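Long-range contacts in xyloglucan-specific endo-beta-1,4-glucanase BoGH9A (Bacteroides ovatus, PDB 6DHT), which hydrolyses internal beta-1,4-glucosidic linkages in the backbone of xyloglucan, releasing xyloglucan oligosaccharides: residues T241-E246 against Q257-Q262; A313-N318 against P326-G331; H142-P147 against G157-S162; N173-N178 against G331-T336; P231-V236 against V261-T266. All coordinates share one frame; numbering follows the deposited sequence.

Contact 1 of 5, residues T241-E246 against Q257-Q262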
# COMPACT_ATOMS: atom_id res chain seq x y z
N THR A 241 -4.32 8.56 -19.64
CA THR A 241 -4.67 9.79 -18.96
C THR A 241 -5.47 10.74 -19.84
O THR A 241 -5.45 10.65 -21.08
CB THR A 241 -3.38 10.52 -18.47
OG1 THR A 241 -3.68 11.66 -17.68
CG2 THR A 241 -2.47 10.90 -19.67
N THR A 242 -6.19 11.64 -19.19
CA THR A 242 -6.73 12.83 -19.85
C THR A 242 -5.63 13.87 -19.84
O THR A 242 -4.66 13.75 -19.11
CB THR A 242 -7.95 13.33 -19.09
OG1 THR A 242 -7.63 13.43 -17.71
CG2 THR A 242 -9.12 12.41 -19.27
N PRO A 243 -5.76 14.93 -20.65
CA PRO A 243 -4.71 15.95 -20.58
C PRO A 243 -4.66 16.71 -19.25
O PRO A 243 -3.57 17.05 -18.76
CB PRO A 243 -5.09 16.91 -21.72
CG PRO A 243 -5.79 16.03 -22.69
CD PRO A 243 -6.60 15.08 -21.84
N PHE A 244 -5.83 17.00 -18.69
CA PHE A 244 -5.94 17.65 -17.40
C PHE A 244 -6.69 16.76 -16.41
O PHE A 244 -7.53 15.96 -16.80
CB PHE A 244 -6.73 18.98 -17.49
CG PHE A 244 -6.04 20.07 -18.26
CD1 PHE A 244 -5.04 20.83 -17.67
CD2 PHE A 244 -6.41 20.35 -19.57
CE1 PHE A 244 -4.40 21.83 -18.38
CE2 PHE A 244 -5.78 21.36 -20.28
CZ PHE A 244 -4.77 22.10 -19.68
N PHE A 245 -6.43 16.96 -15.13
CA PHE A 245 -7.29 16.36 -14.12
C PHE A 245 -8.70 16.88 -14.30
O PHE A 245 -8.89 18.07 -14.56
CB PHE A 245 -6.81 16.72 -12.71
CG PHE A 245 -5.53 16.07 -12.31
CD1 PHE A 245 -5.42 14.68 -12.29
CD2 PHE A 245 -4.47 16.83 -11.87
CE1 PHE A 245 -4.23 14.07 -11.89
CE2 PHE A 245 -3.29 16.24 -11.45
CZ PHE A 245 -3.18 14.84 -11.45
N GLU A 246 -9.67 15.99 -14.20
CA GLU A 246 -11.08 16.34 -14.16
C GLU A 246 -11.45 17.07 -12.89
O GLU A 246 -10.73 17.05 -11.88
CB GLU A 246 -11.92 15.06 -14.27
CG GLU A 246 -11.68 14.24 -15.52
CD GLU A 246 -12.35 14.76 -16.79
OE1 GLU A 246 -12.69 15.97 -16.85
OE2 GLU A 246 -12.54 13.95 -17.73
N GLN A 257 -10.89 13.62 -23.48
CA GLN A 257 -10.37 12.53 -24.28
C GLN A 257 -9.27 11.80 -23.50
O GLN A 257 -8.49 12.44 -22.79
CB GLN A 257 -9.83 13.07 -25.62
CG GLN A 257 -9.11 12.07 -26.51
CD GLN A 257 -10.01 10.94 -26.99
OE1 GLN A 257 -9.78 9.76 -26.67
NE2 GLN A 257 -11.04 11.28 -27.77
N ARG A 258 -9.21 10.48 -23.68
CA ARG A 258 -8.21 9.62 -23.02
C ARG A 258 -7.07 9.27 -23.97
O ARG A 258 -7.31 8.92 -25.13
CB ARG A 258 -8.89 8.34 -22.50
CG ARG A 258 -10.00 8.59 -21.48
CD ARG A 258 -9.45 8.82 -20.08
NE ARG A 258 -9.42 7.58 -19.30
CZ ARG A 258 -9.23 7.55 -17.98
NH1 ARG A 258 -9.01 8.65 -17.29
NH2 ARG A 258 -9.23 6.38 -17.36
N TYR A 259 -5.85 9.37 -23.46
CA TYR A 259 -4.64 9.11 -24.24
C TYR A 259 -3.72 8.11 -23.55
O TYR A 259 -3.72 8.04 -22.33
CB TYR A 259 -3.81 10.38 -24.42
CG TYR A 259 -4.47 11.49 -25.20
CD1 TYR A 259 -5.29 12.40 -24.58
CD2 TYR A 259 -4.23 11.64 -26.56
CE1 TYR A 259 -5.90 13.43 -25.28
CE2 TYR A 259 -4.83 12.67 -27.28
CZ TYR A 259 -5.66 13.55 -26.63
OH TYR A 259 -6.27 14.58 -27.32
N VAL A 260 -2.95 7.36 -24.33
CA VAL A 260 -1.74 6.72 -23.81
C VAL A 260 -0.55 7.55 -24.26
O VAL A 260 -0.52 8.07 -25.39
CB VAL A 260 -1.58 5.22 -24.21
CG1 VAL A 260 -2.73 4.37 -23.65
CG2 VAL A 260 -1.47 5.06 -25.71
N VAL A 261 0.39 7.75 -23.36
CA VAL A 261 1.54 8.60 -23.61
C VAL A 261 2.86 7.82 -23.66
O VAL A 261 2.89 6.58 -23.55
CB VAL A 261 1.59 9.71 -22.58
CG1 VAL A 261 0.31 10.53 -22.63
CG2 VAL A 261 1.78 9.13 -21.17
N GLN A 262 3.93 8.60 -23.84
CA GLN A 262 5.30 8.14 -24.02
C GLN A 262 5.67 6.86 -23.25
O GLN A 262 5.45 6.78 -22.05
CB GLN A 262 6.25 9.25 -23.57
CG GLN A 262 7.73 8.99 -23.83
CD GLN A 262 8.64 9.63 -22.79
OE1 GLN A 262 8.69 10.86 -22.65
NE2 GLN A 262 9.36 8.80 -22.02
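Thr241 and Tyr259 form a hydrogen-bonded antiparallel pair: Thr241 N donates to Tyr259 O at 2.8 Å, and Tyr259 N returns the bond to Thr241 O at 2.7 Å. Both are fairly straight, with N-H...O angles near 160°. Beyond this pair the backbones stay close without further N-H...O bonds. Instead, Thr242 CA offers its hydrogen to Gln257 O at 3.4 Å. Two hydroxyls bond within the 241-246 loop. Thr241 OG1, anti to its backbone N (chi1 -174°), donates to Thr242 O at 2.7 Å on an in-plane lone pair and is also hydrogen-bonded to Thr330 OG1; Thr242 OG1 reaches Phe244 O. Side-chain packing lies around the strand pair. The Pro243 ring crosses the Tyr259 side chain at about a right angle, Pro243 CG lying 3.7 Å from Tyr259 CE1, while Thr242 CG2 sits against Arg258 CD at 3.7 Å, near the guanidinium plane. That guanidinium is held by an Asp140 salt bridge and Tyr172 O. The contact joins strands 239-241 and 259-260 in the mixed sheet of the catalytic domain, close to the predicted nucleophile Asp171. Gln257 O, buried here, has no conventional donor in the model, and the CA-H contact from Thr242 probably compensates only in part.

Contact 2 of 5, residues A313-N318 against P326-G331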
# COMPACT_ATOMS: atom_id res chain seq x y z
N ALA A 313 15.40 6.08 -20.94
CA ALA A 313 14.13 6.62 -21.41
C ALA A 313 13.18 6.96 -20.26
O ALA A 313 12.11 6.35 -20.12
CB ALA A 313 13.48 5.63 -22.34
N TYR A 314 13.57 7.95 -19.47
CA TYR A 314 12.76 8.41 -18.34
C TYR A 314 11.53 9.18 -18.81
O TYR A 314 11.49 9.70 -19.93
CB TYR A 314 13.60 9.31 -17.45
CG TYR A 314 14.95 8.71 -17.12
CD1 TYR A 314 15.06 7.38 -16.71
CD2 TYR A 314 16.11 9.46 -17.23
CE1 TYR A 314 16.29 6.83 -16.42
CE2 TYR A 314 17.34 8.92 -16.94
CZ TYR A 314 17.43 7.61 -16.53
OH TYR A 314 18.66 7.08 -16.24
N TYR A 315 10.53 9.25 -17.93
CA TYR A 315 9.33 10.01 -18.21
C TYR A 315 9.50 11.37 -17.60
O TYR A 315 9.41 11.53 -16.38
CB TYR A 315 8.07 9.36 -17.63
CG TYR A 315 6.82 10.11 -18.06
CD1 TYR A 315 6.29 9.92 -19.32
CD2 TYR A 315 6.19 11.01 -17.20
CE1 TYR A 315 5.15 10.60 -19.73
CE2 TYR A 315 5.06 11.70 -17.61
CZ TYR A 315 4.55 11.49 -18.88
OH TYR A 315 3.43 12.16 -19.30
N ASN A 316 9.76 12.36 -18.45
CA ASN A 316 9.80 13.75 -18.03
C ASN A 316 8.65 14.50 -18.69
O ASN A 316 8.65 14.69 -19.91
CB ASN A 316 11.14 14.40 -18.41
CG ASN A 316 11.32 15.75 -17.77
OD1 ASN A 316 10.46 16.62 -17.88
ND2 ASN A 316 12.43 15.93 -17.06
N GLN A 317 7.69 14.93 -17.89
CA GLN A 317 6.46 15.48 -18.44
C GLN A 317 6.69 16.88 -19.00
O GLN A 317 6.14 17.23 -20.04
CB GLN A 317 5.36 15.53 -17.38
CG GLN A 317 3.98 15.72 -17.98
CD GLN A 317 2.91 15.07 -17.14
OE1 GLN A 317 2.49 13.95 -17.42
NE2 GLN A 317 2.45 15.77 -16.13
N ASN A 318 7.47 17.67 -18.29
CA ASN A 318 7.82 19.00 -18.77
C ASN A 318 8.48 18.96 -20.16
O ASN A 318 8.10 19.73 -21.05
CB ASN A 318 8.73 19.71 -17.76
CG ASN A 318 7.94 20.40 -16.65
OD1 ASN A 318 6.71 20.28 -16.58
ND2 ASN A 318 8.64 21.12 -15.78
N PRO A 326 -1.75 17.37 -27.14
CA PRO A 326 -1.98 18.33 -26.06
C PRO A 326 -1.05 18.10 -24.89
O PRO A 326 -0.56 16.97 -24.69
CB PRO A 326 -3.43 18.04 -25.65
CG PRO A 326 -3.64 16.63 -26.01
CD PRO A 326 -2.85 16.40 -27.26
N ALA A 327 -0.79 19.15 -24.13
CA ALA A 327 0.05 19.03 -22.95
C ALA A 327 -0.65 18.11 -21.96
O ALA A 327 -1.87 18.09 -21.87
CB ALA A 327 0.28 20.39 -22.34
N ILE A 328 0.15 17.33 -21.23
CA ILE A 328 -0.35 16.41 -20.22
C ILE A 328 0.02 16.95 -18.85
O ILE A 328 1.18 17.28 -18.63
CB ILE A 328 0.30 15.03 -20.40
CG1 ILE A 328 0.10 14.51 -21.83
CG2 ILE A 328 -0.25 14.04 -19.36
CD1 ILE A 328 -1.33 14.26 -22.23
N ALA A 329 -0.94 17.06 -17.92
CA ALA A 329 -0.68 17.67 -16.62
C ALA A 329 -1.10 16.84 -15.42
O ALA A 329 -1.21 17.34 -14.31
CB ALA A 329 -1.37 19.03 -16.55
N THR A 330 -1.31 15.55 -15.66
CA THR A 330 -1.72 14.62 -14.61
C THR A 330 -0.47 14.00 -13.98
O THR A 330 0.62 14.44 -14.27
CB THR A 330 -2.61 13.54 -15.20
OG1 THR A 330 -1.89 12.87 -16.22
CG2 THR A 330 -3.88 14.16 -15.79
N GLY A 331 -0.61 12.98 -13.13
CA GLY A 331 0.51 12.53 -12.31
C GLY A 331 1.74 12.13 -13.10
O GLY A 331 1.64 11.37 -14.05
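Ile328 lies over one face of the Gln317 side-chain amide: its carbonyl O stands 3.2 Å above Gln317 CD, and its CG2 comes within 3.4 Å of Gln317 OE1 on the same side. The two edges of the amide are used differently. At one, NE2 donates to Thr330 O at 2.9 Å in an almost straight bond (168°) that lies in the amide plane. At the other, Tyr315 OH donates to an in-plane lone pair of Gln317 OE1 at 2.8 Å, so that OE1 is at the rim of the tyrosine ring, whose own stacking partner is His238. Lys239 NZ also reaches OE1. Gln317 opens the short helix 317-321, with Asn316 as N-cap residue just ahead of it. Gln317 CG is anti to its backbone N (chi1 -164°) and the chain runs out extended, carrying the amide from the helix start across to the loop that leads toward helix 339-353 of the (alpha/alpha)6 barrel known for glycosidase family 9, close to the predicted nucleophile Asp171. An alanine in place of Gln317 would probably leave Thr330 O and Tyr315 OH without this amide as partner, take one acceptor from Lys239 and open a gap beneath Ile328. Ile328 CG2 also touches Tyr315 OH at 4.1 Å, the two side chains crossing at about a right angle.

Contact 3 of 5, residues H142-P147 against G157-S162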
# COMPACT_ATOMS: atom_id res chain seq x y z
N HIS A 142 -11.91 3.60 -26.32
CA HIS A 142 -11.62 4.56 -27.37
C HIS A 142 -10.52 5.52 -26.91
O HIS A 142 -10.79 6.65 -26.51
CB HIS A 142 -12.89 5.32 -27.74
CG HIS A 142 -12.78 6.14 -28.98
ND1 HIS A 142 -12.20 7.39 -29.00
CD2 HIS A 142 -13.16 5.88 -30.26
CE1 HIS A 142 -12.23 7.87 -30.23
NE2 HIS A 142 -12.81 6.98 -31.01
N VAL A 143 -9.28 5.05 -26.98
CA VAL A 143 -8.14 5.77 -26.44
C VAL A 143 -7.14 6.10 -27.54
O VAL A 143 -6.84 5.26 -28.38
CB VAL A 143 -7.47 4.92 -25.31
CG1 VAL A 143 -6.22 5.60 -24.74
CG2 VAL A 143 -8.46 4.67 -24.19
N LEU A 144 -6.63 7.32 -27.52
CA LEU A 144 -5.76 7.83 -28.58
C LEU A 144 -4.28 7.65 -28.29
O LEU A 144 -3.82 7.90 -27.17
CB LEU A 144 -6.00 9.33 -28.77
CG LEU A 144 -6.95 9.77 -29.88
CD1 LEU A 144 -8.20 8.91 -29.95
CD2 LEU A 144 -7.32 11.23 -29.65
N ILE A 145 -3.53 7.22 -29.29
CA ILE A 145 -2.09 7.32 -29.23
C ILE A 145 -1.72 8.79 -29.27
O ILE A 145 -1.88 9.45 -30.30
CB ILE A 145 -1.40 6.58 -30.41
CG1 ILE A 145 -1.74 5.08 -30.40
CG2 ILE A 145 0.10 6.80 -30.37
CD1 ILE A 145 -1.16 4.27 -29.22
N HIS A 146 -1.27 9.32 -28.14
CA HIS A 146 -0.71 10.66 -28.05
C HIS A 146 0.50 10.77 -28.97
O HIS A 146 1.14 9.76 -29.26
CB HIS A 146 -0.31 10.91 -26.61
CG HIS A 146 0.01 12.34 -26.29
ND1 HIS A 146 1.30 12.81 -26.19
CD2 HIS A 146 -0.80 13.39 -26.02
CE1 HIS A 146 1.27 14.08 -25.86
NE2 HIS A 146 0.01 14.46 -25.74
N PRO A 147 0.81 11.98 -29.47
CA PRO A 147 2.01 12.09 -30.30
C PRO A 147 3.28 11.58 -29.62
O PRO A 147 4.15 11.04 -30.30
CB PRO A 147 2.09 13.59 -30.57
CG PRO A 147 0.67 14.03 -30.59
CD PRO A 147 -0.01 13.21 -29.52
N GLY A 157 -2.90 9.67 -32.94
CA GLY A 157 -4.31 9.67 -33.25
C GLY A 157 -4.90 8.31 -33.50
O GLY A 157 -6.12 8.17 -33.58
N THR A 158 -4.06 7.29 -33.65
CA THR A 158 -4.54 5.92 -33.75
C THR A 158 -5.37 5.61 -32.51
O THR A 158 -5.01 6.03 -31.41
CB THR A 158 -3.39 4.90 -33.82
OG1 THR A 158 -2.59 5.15 -34.98
CG2 THR A 158 -3.93 3.48 -33.89
N ILE A 159 -6.47 4.90 -32.70
CA ILE A 159 -7.38 4.56 -31.61
C ILE A 159 -7.13 3.12 -31.17
O ILE A 159 -7.09 2.20 -31.99
CB ILE A 159 -8.84 4.68 -32.05
CG1 ILE A 159 -9.15 6.13 -32.42
CG2 ILE A 159 -9.78 4.20 -30.94
CD1 ILE A 159 -10.39 6.29 -33.25
N VAL A 160 -6.95 2.96 -29.86
CA VAL A 160 -6.74 1.65 -29.26
C VAL A 160 -7.71 1.44 -28.11
O VAL A 160 -8.27 2.39 -27.56
CB VAL A 160 -5.29 1.48 -28.74
CG1 VAL A 160 -4.31 1.59 -29.88
CG2 VAL A 160 -4.96 2.50 -27.67
N SER A 161 -7.90 0.18 -27.74
CA SER A 161 -8.69 -0.14 -26.56
C SER A 161 -7.71 -0.51 -25.44
O SER A 161 -6.77 -1.27 -25.65
CB SER A 161 -9.65 -1.28 -26.85
OG SER A 161 -10.42 -1.62 -25.71
N SER A 162 -7.93 0.07 -24.27
CA SER A 162 -7.07 -0.16 -23.10
C SER A 162 -7.95 -0.09 -21.84
O SER A 162 -7.86 0.86 -21.05
CB SER A 162 -5.96 0.88 -23.05
OG SER A 162 -4.90 0.52 -22.16
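Ile159 fits beneath the imidazole of His142 and beside Leu144. Its CG2 lies over one face of the ring, 4.0 Å from the centroid and 18° off the normal, while Ile159 CD1 reaches His142 NE2 at 3.4 Å. Ile159 CG1 packs against Leu144 CD1, 3.8 Å away, the two side chains lying alongside one another and pointing the same way. In Ile159, chi1 (-63°) sets CG2 anti to the backbone N and CG1 anti to the carbonyl carbon, and chi2 (162°) carries CD1 to His142 NE2. On the other face of the sheet Val143 pairs with Val160, and Ile145 lies next to them. Ile145 CG1 rests on Thr158 CB at 3.8 Å and its CD1 touches Val160 CG1 at 4.2 Å, the Ile145 and Val160 side chains crossing at about a right angle. The backbone keeps these shapes in step as an antiparallel pair of strands: Val160 N to Val143 O is the shortest bond, 2.7 Å, and Ile145 N donates to Thr158 O. At the end nearer the connecting loop Gly157 N donates to Ile145 O; the positive phi of Gly157 would press a side chain against the preceding carbonyl. Strand 159-160 is an edge strand of the mixed sheet, and strand 143-145 bonds on its other flank to strand 259-260. Apart from the imidazole of His142 the side-chain contacts are largely apolar, so direction and alignment come from the backbone bonds while the branched side chains supply the fit.

Contact 4 of 5, residues N173-N178 against G331-T336. With CA (calcium ion), chain C; EDO (1,2-ethanediol), chain E; IMD (imidazole), chain B.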
# COMPACT_ATOMS: atom_id res chain seq x y z
N ASN A 173 -7.10 8.66 -13.63
CA ASN A 173 -6.13 8.16 -14.59
C ASN A 173 -5.48 6.85 -14.15
O ASN A 173 -5.64 6.47 -12.99
CB ASN A 173 -5.11 9.28 -14.83
CG ASN A 173 -5.80 10.56 -15.26
OD1 ASN A 173 -6.37 10.60 -16.36
ND2 ASN A 173 -5.85 11.55 -14.38
N LYS A 174 -4.82 6.15 -15.05
CA LYS A 174 -4.29 4.81 -14.78
C LYS A 174 -2.82 4.81 -15.13
O LYS A 174 -2.47 5.15 -16.26
CB LYS A 174 -5.04 3.76 -15.60
CG LYS A 174 -6.55 3.85 -15.41
CD LYS A 174 -7.33 2.74 -16.06
CE LYS A 174 -7.06 2.65 -17.55
NZ LYS A 174 -8.05 1.80 -18.23
N TYR A 175 -1.95 4.43 -14.21
CA TYR A 175 -0.51 4.61 -14.36
C TYR A 175 0.21 3.28 -14.19
O TYR A 175 0.02 2.58 -13.19
CB TYR A 175 0.00 5.55 -13.29
CG TYR A 175 -0.70 6.91 -13.19
CD1 TYR A 175 -1.94 7.03 -12.57
CD2 TYR A 175 -0.11 8.09 -13.66
CE1 TYR A 175 -2.59 8.26 -12.42
CE2 TYR A 175 -0.75 9.32 -13.53
CZ TYR A 175 -1.98 9.40 -12.91
OH TYR A 175 -2.62 10.64 -12.76
N ILE A 176 1.07 2.92 -15.14
CA ILE A 176 1.75 1.63 -15.11
C ILE A 176 2.77 1.52 -13.96
O ILE A 176 2.85 0.49 -13.28
CB ILE A 176 2.45 1.36 -16.47
CG1 ILE A 176 1.43 1.02 -17.56
CG2 ILE A 176 3.44 0.20 -16.33
CD1 ILE A 176 0.69 -0.29 -17.38
N VAL A 177 3.53 2.57 -13.70
CA VAL A 177 4.52 2.52 -12.64
C VAL A 177 3.83 2.26 -11.31
O VAL A 177 4.19 1.31 -10.57
CB VAL A 177 5.37 3.79 -12.61
CG1 VAL A 177 6.14 3.93 -11.30
CG2 VAL A 177 6.33 3.79 -13.79
N ASN A 178 2.83 3.07 -10.99
CA ASN A 178 2.25 2.98 -9.67
C ASN A 178 1.44 1.70 -9.51
O ASN A 178 1.49 1.05 -8.45
CB ASN A 178 1.38 4.19 -9.40
CG ASN A 178 1.16 4.39 -7.93
OD1 ASN A 178 2.09 4.30 -7.14
ND2 ASN A 178 -0.09 4.63 -7.55
N GLY A 331 -0.61 12.98 -13.13
CA GLY A 331 0.51 12.53 -12.31
C GLY A 331 1.74 12.13 -13.10
O GLY A 331 1.64 11.37 -14.05
N GLU A 332 2.91 12.63 -12.70
CA GLU A 332 4.11 12.39 -13.48
C GLU A 332 4.68 10.99 -13.25
O GLU A 332 5.00 10.30 -14.22
CB GLU A 332 5.19 13.42 -13.22
CG GLU A 332 6.36 13.26 -14.16
CD GLU A 332 7.42 14.34 -13.99
OE1 GLU A 332 7.67 14.75 -12.84
OE2 GLU A 332 8.00 14.76 -15.03
N TYR A 333 4.83 10.60 -11.99
CA TYR A 333 5.57 9.37 -11.64
C TYR A 333 6.88 9.33 -12.40
O TYR A 333 7.15 8.38 -13.14
CB TYR A 333 4.75 8.09 -11.90
CG TYR A 333 3.58 7.95 -10.95
CD1 TYR A 333 3.77 7.60 -9.62
CD2 TYR A 333 2.28 8.19 -11.36
CE1 TYR A 333 2.71 7.49 -8.72
CE2 TYR A 333 1.21 8.10 -10.48
CZ TYR A 333 1.44 7.72 -9.15
OH TYR A 333 0.42 7.63 -8.25
N GLY A 334 7.66 10.39 -12.22
CA GLY A 334 8.93 10.54 -12.90
C GLY A 334 10.07 9.99 -12.06
O GLY A 334 9.96 9.92 -10.83
N ASP A 335 11.16 9.62 -12.73
CA ASP A 335 12.27 8.96 -12.06
C ASP A 335 13.44 8.91 -13.04
O ASP A 335 13.26 8.49 -14.18
CB ASP A 335 11.83 7.52 -11.70
CG ASP A 335 12.77 6.81 -10.73
OD1 ASP A 335 13.75 7.40 -10.22
OD2 ASP A 335 12.47 5.63 -10.45
N THR A 336 14.61 9.34 -12.59
CA THR A 336 15.82 9.23 -13.41
C THR A 336 16.79 8.17 -12.90
O THR A 336 17.93 8.08 -13.35
CB THR A 336 16.57 10.58 -13.50
OG1 THR A 336 16.90 11.04 -12.19
CG2 THR A 336 15.72 11.61 -14.20
CA CA C . 13.69 3.90 -9.31
C1 EDO E . 2.27 11.11 -8.44
O1 EDO E . 1.56 12.35 -8.55
C2 EDO E . 3.76 11.39 -8.27
O2 EDO E . 4.29 11.95 -9.49
N1 IMD B . -1.94 10.08 -5.09
C2 IMD B . -1.43 9.55 -6.22
N3 IMD B . -0.30 8.87 -5.89
C4 IMD B . -0.10 9.00 -4.56
C5 IMD B . -1.13 9.77 -4.06
O HOH W 1 14.67 5.81 -8.09
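Tyr333 drives its ring edge at the face of Tyr175 in a T-shaped pair, centroids 4.9 Å apart and planes at 67°. This is the tight part: Tyr333 CD2 comes to 3.3 Å from Tyr175 CD2. Asn178 CB covers one face of Tyr333, and Gly331 packs so closely on Tyr175 that a beta carbon would be cramped. Gly331 N donates to Tyr175 OH at 3.1 Å, a hydroxyl also bonded to the predicted nucleophile Asp171. An alanine in place of Tyr175 would probably leave Gly331 N and Asp171 without this partner and open a gap beside Tyr333. On the solvent side, ethanediol instead of protein covers the opposite face of Tyr333. Tyr333 OH, also hydrogen-bonded to Asp168, accepts at 2.8 Å from N3 of an imidazole, probably from crystallisation, that also binds Glu548, the predicted proton donor. Asp335 OD2 binds calcium at 2.4 Å. The contact ties strand 174-175 and helix 176-192 to the loop before helix 339-353, with Val177 and Asp335 touching Thr266 of helix 265-281.

Contact 5 of 5, residues P231-V236 against V261-T266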
# COMPACT_ATOMS: atom_id res chain seq x y z
N PRO A 231 2.52 -4.05 -29.23
CA PRO A 231 2.74 -5.44 -29.66
C PRO A 231 3.93 -5.61 -30.59
O PRO A 231 4.32 -6.75 -30.83
CB PRO A 231 1.45 -5.78 -30.40
CG PRO A 231 0.92 -4.47 -30.86
CD PRO A 231 1.29 -3.49 -29.80
N GLU A 232 4.51 -4.52 -31.06
CA GLU A 232 5.71 -4.61 -31.89
C GLU A 232 6.96 -4.58 -31.04
O GLU A 232 7.54 -5.64 -30.77
CB GLU A 232 5.73 -3.49 -32.94
CG GLU A 232 4.58 -3.57 -33.94
CD GLU A 232 4.50 -4.92 -34.64
OE1 GLU A 232 5.53 -5.36 -35.20
OE2 GLU A 232 3.41 -5.54 -34.63
N ASP A 233 7.37 -3.40 -30.58
CA ASP A 233 8.67 -3.27 -29.92
C ASP A 233 8.71 -3.70 -28.45
O ASP A 233 9.78 -3.74 -27.85
CB ASP A 233 9.20 -1.85 -30.06
CG ASP A 233 8.41 -0.84 -29.25
OD1 ASP A 233 7.37 -1.21 -28.66
OD2 ASP A 233 8.83 0.33 -29.22
N GLY A 234 7.55 -4.01 -27.87
CA GLY A 234 7.50 -4.49 -26.49
C GLY A 234 7.50 -3.40 -25.42
O GLY A 234 7.40 -3.71 -24.23
N GLY A 235 7.61 -2.14 -25.83
CA GLY A 235 7.62 -1.04 -24.88
C GLY A 235 6.24 -0.82 -24.28
O GLY A 235 5.24 -1.34 -24.78
N VAL A 236 6.22 -0.10 -23.17
CA VAL A 236 5.00 0.07 -22.37
C VAL A 236 4.75 1.56 -22.14
O VAL A 236 5.63 2.27 -21.66
CB VAL A 236 5.12 -0.70 -21.03
CG1 VAL A 236 3.85 -0.53 -20.17
CG2 VAL A 236 5.37 -2.15 -21.29
N VAL A 261 0.39 7.75 -23.36
CA VAL A 261 1.54 8.60 -23.61
C VAL A 261 2.86 7.82 -23.66
O VAL A 261 2.89 6.58 -23.55
CB VAL A 261 1.59 9.71 -22.58
CG1 VAL A 261 0.31 10.53 -22.63
CG2 VAL A 261 1.78 9.13 -21.17
N GLN A 262 3.93 8.60 -23.84
CA GLN A 262 5.30 8.14 -24.02
C GLN A 262 5.67 6.86 -23.25
O GLN A 262 5.45 6.78 -22.05
CB GLN A 262 6.25 9.25 -23.57
CG GLN A 262 7.73 8.99 -23.83
CD GLN A 262 8.64 9.63 -22.79
OE1 GLN A 262 8.69 10.86 -22.65
NE2 GLN A 262 9.36 8.80 -22.02
N LYS A 263 6.25 5.91 -23.96
CA LYS A 263 6.86 4.74 -23.33
C LYS A 263 7.99 5.16 -22.40
O LYS A 263 8.75 6.07 -22.71
CB LYS A 263 7.40 3.80 -24.41
CG LYS A 263 6.34 3.18 -25.29
CD LYS A 263 6.99 2.55 -26.53
CE LYS A 263 5.98 1.88 -27.42
NZ LYS A 263 6.46 1.81 -28.84
N SER A 264 8.12 4.51 -21.24
CA SER A 264 9.21 4.83 -20.31
C SER A 264 9.91 3.56 -19.86
O SER A 264 9.32 2.48 -19.88
CB SER A 264 8.69 5.59 -19.10
OG SER A 264 7.87 4.75 -18.30
N VAL A 265 11.16 3.70 -19.45
CA VAL A 265 11.96 2.56 -19.03
C VAL A 265 11.41 2.00 -17.72
O VAL A 265 11.37 0.78 -17.55
CB VAL A 265 13.46 2.95 -18.90
CG1 VAL A 265 13.68 4.00 -17.82
CG2 VAL A 265 14.30 1.74 -18.67
N THR A 266 10.95 2.88 -16.85
CA THR A 266 10.40 2.45 -15.56
C THR A 266 9.05 1.74 -15.74
O THR A 266 8.78 0.73 -15.11
CB THR A 266 10.28 3.63 -14.61
OG1 THR A 266 9.67 4.72 -15.30
CG2 THR A 266 11.64 4.04 -14.12
O HOH W 2 8.57 1.25 -22.35
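Lys263 NZ is gripped by two acidic residues. It meets Asp233 OD2 at 2.8 Å, on the syn side of the carboxylate and 27° out of its plane, and makes a weak second bond to Asp233 OD1 at 3.2 Å; Asp230 adds a further salt bridge. Asp233 is also the head of an Asx turn, its OD1 accepting from Gly235 N at 3.0 Å from above the carboxylate plane. The turn helps to orient the carboxylate, which Lys263 meets tip to tip. The lysine chain is extended beyond CG, with CG anti to the carbonyl carbon (chi1 -66°), and Lys263 CD passes 4.0 Å from Gly235 CA, where a beta carbon would clash. Lacking a side chain, Gly235 lets the aliphatic part of Lys263 pass over the loop. The backbones draw together at Val236, whose O takes a CA-H contact from Lys263 CA at 3.2 Å and a weak bond from Ser264 N. This joins the loop after helix 213-226 to the start of helix 265-281, where Ser264 is the N-cap: its OG accepts from Ala267 N and also bonds His238. One water completes the join, accepting from Val236 N at 2.8 Å and donating to Ser264 O at 2.9 Å.

Contacts 1 and 3 belong to one mixed sheet, in which strands 259-260 and 143-145 are neighbours, and contact 4 reaches the same sheet through strand 174-175. Contacts 1 and 3 rest on backbone bonds, but contact 3, at an edge strand, has more exposed residues. Contact 2 is buried and depends on a side-chain amide, and contact 4, nearest the centre of the chain, on aromatic rings beside the predicted catalytic residues. They share Gly331, and contact 2 is also bonded to contact 1. Contact 5, mostly buried too, differs in being ionic. It continues the chain from contact 1 through Val261 and Gln262, bonds to 313-318 of contact 2, and packs on contact 4 where Val236 meets Ile176.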